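Local coordinates for protein kinase, putative (Bodo saltans, PDB 6TLY) that is a putative serine/threonine kinase of the kinetoplastid kinetochore, KKT2, whose zinc-binding central domain, the part seen here, serves centromere localization, at residues A[10-14]-A[80-84]. Residues are numbered along the deposited sequence; the frame is centred on the assembly and turned at random.
Sequences QCMNR and KKFPS. With ZN (zinc ion), chain B.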
loop_
_atom_site.group_PDB
_atom_site.type_symbol
_atom_site.label_atom_id
_atom_site.label_comp_id
_atom_site.label_asym_id
_atom_site.label_seq_id
_atom_site.Cartn_x
_atom_site.Cartn_y
_atom_site.Cartn_z
ATOM N N GLN A 10 -6.865 -0.692 6.211
ATOM C CA GLN A 10 -5.570 -0.163 6.641
ATOM C C GLN A 10 -4.414 -0.713 5.804
ATOM O O GLN A 10 -4.535 -1.745 5.198
ATOM C CB GLN A 10 -5.382 -0.533 8.114
ATOM N N CYS A 11 -3.285 -0.023 5.873
ATOM C CA CYS A 11 -2.051 -0.491 5.214
ATOM C C CYS A 11 -1.305 -1.463 6.142
ATOM O O CYS A 11 -1.790 -1.783 7.188
ATOM C CB CYS A 11 -1.160 0.699 4.908
ATOM S SG CYS A 11 -0.465 1.367 6.430
ATOM N N MET A 12 -0.120 -1.909 5.747
ATOM C CA MET A 12 0.627 -2.862 6.576
ATOM C C MET A 12 1.115 -2.242 7.880
ATOM O O MET A 12 1.429 -2.988 8.813
ATOM C CB MET A 12 1.859 -3.429 5.835
ATOM C CG MET A 12 1.576 -3.903 4.436
ATOM S SD MET A 12 3.085 -4.500 3.641
ATOM C CE MET A 12 3.083 -6.179 4.204
ATOM N N ASN A 13 1.244 -0.904 7.930
ATOM C CA ASN A 13 1.717 -0.211 9.121
ATOM C C ASN A 13 0.600 0.480 9.914
ATOM O O ASN A 13 0.850 1.474 10.589
ATOM C CB ASN A 13 2.838 0.748 8.749
ATOM C CG ASN A 13 4.001 -0.037 8.177
ATOM O OD1 ASN A 13 4.604 -0.863 8.871
ATOM N ND2 ASN A 13 4.321 0.154 6.899
ATOM N N ARG A 14 -0.620 -0.053 9.792
ATOM C CA ARG A 14 -1.847 0.325 10.485
ATOM C C ARG A 14 -2.322 1.778 10.283
ATOM O O ARG A 14 -2.979 2.301 11.172
ATOM C CB ARG A 14 -1.745 -0.014 11.983
ATOM C CG ARG A 14 -1.483 -1.498 12.187
ATOM C CD ARG A 14 -1.536 -1.939 13.645
ATOM N NE ARG A 14 -1.229 -3.367 13.778
ATOM C CZ ARG A 14 -2.113 -4.345 13.597
ATOM N NH1 ARG A 14 -3.374 -4.062 13.281
ATOM N NH2 ARG A 14 -1.744 -5.614 13.726
ATOM N N LYS A 80 9.419 -0.213 9.905
ATOM C CA LYS A 80 8.367 -0.126 8.881
ATOM C C LYS A 80 8.290 -1.398 8.014
ATOM O O LYS A 80 9.327 -1.933 7.618
ATOM C CB LYS A 80 8.638 1.093 8.002
ATOM C CG LYS A 80 7.440 1.672 7.294
ATOM C CD LYS A 80 7.785 3.095 6.847
ATOM C CE LYS A 80 6.608 3.826 6.245
ATOM N NZ LYS A 80 7.067 4.894 5.308
ATOM N N LYS A 81 7.064 -1.862 7.729
ATOM C CA LYS A 81 6.762 -3.048 6.924
ATOM C C LYS A 81 6.465 -2.672 5.476
ATOM O O LYS A 81 5.831 -1.637 5.206
ATOM C CB LYS A 81 5.555 -3.807 7.495
ATOM C CG LYS A 81 5.749 -4.277 8.937
ATOM C CD LYS A 81 4.436 -4.790 9.508
ATOM C CE LYS A 81 4.513 -4.977 11.008
ATOM N NZ LYS A 81 5.627 -5.880 11.392
ATOM N N PHE A 82 6.889 -3.545 4.550
ATOM C CA PHE A 82 6.725 -3.371 3.103
ATOM C C PHE A 82 6.264 -4.687 2.447
ATOM O O PHE A 82 6.576 -5.778 2.931
ATOM C CB PHE A 82 8.053 -2.909 2.474
ATOM C CG PHE A 82 8.515 -1.594 3.047
ATOM C CD1 PHE A 82 7.993 -0.397 2.584
ATOM C CD2 PHE A 82 9.440 -1.555 4.073
ATOM C CE1 PHE A 82 8.363 0.810 3.156
ATOM C CE2 PHE A 82 9.823 -0.340 4.631
ATOM C CZ PHE A 82 9.284 0.832 4.170
ATOM N N PRO A 83 5.504 -4.606 1.344
ATOM C CA PRO A 83 5.028 -5.840 0.700
ATOM C C PRO A 83 6.054 -6.545 -0.192
ATOM O O PRO A 83 5.766 -7.644 -0.668
ATOM C CB PRO A 83 3.832 -5.351 -0.126
ATOM C CG PRO A 83 4.242 -3.961 -0.544
ATOM C CD PRO A 83 5.002 -3.401 0.656
ATOM N N SER A 84 7.201 -5.890 -0.489
ATOM C CA SER A 84 8.227 -6.460 -1.372
ATOM C C SER A 84 9.634 -6.062 -0.936
ATOM O O SER A 84 9.820 -5.050 -0.265
ATOM C CB SER A 84 8.016 -6.003 -2.814
ATOM O OG SER A 84 8.254 -4.610 -2.946
HETATM ZN ZN ZN B . 0.778 3.399 5.830
#
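Here a zinc-binding turn of the C1-like part of the KKT2 central domain docks on the second strand of the C2H2-type finger's β-hairpin, so that two successive zinc modules share an interface through segments 66 residues apart.

Metal first. C11 SG binds the zinc at 2.5 Å, and H15, C51 and C54 complete the site. From C11 the chain makes a type I turn to R14, with a weak N13 N to C11 SG hydrogen bond of 3.2 Å. This turn presents M12 and N13, which make its whole contact with 80-84; N13 also touches ligand C54.

The polar part belongs to N13. Its carboxamide reads the backbone of a single residue: K81 N donates to N13 OD1 at 2.9 Å, and N13 ND2 donates to K81 O, also at 2.9 Å. One side chain therefore satisfies both polar groups on this edge of strand 81-82, while F82 on the same strand pairs its backbone with F73 across the hairpin. Next door, K80 lays its CG 3.5 Å from N13 ND2, but its amine runs on to K53 O.

The apolar part lies on the M12 side. Y56 of strand 56-59 touches both M12 and P83, adding an aromatic neighbour to the pair. K81 packs its aliphatic chain along the turn, CD 3.6 Å from M12 O, while F82 points away, into its own finger, where its ring meets zinc ligand H91. M12's thioether slides over the F82-P83 peptide, with SD 3.4 Å from F82 C, 3.3 Å from P83 N and 3.7 Å from P83 CD.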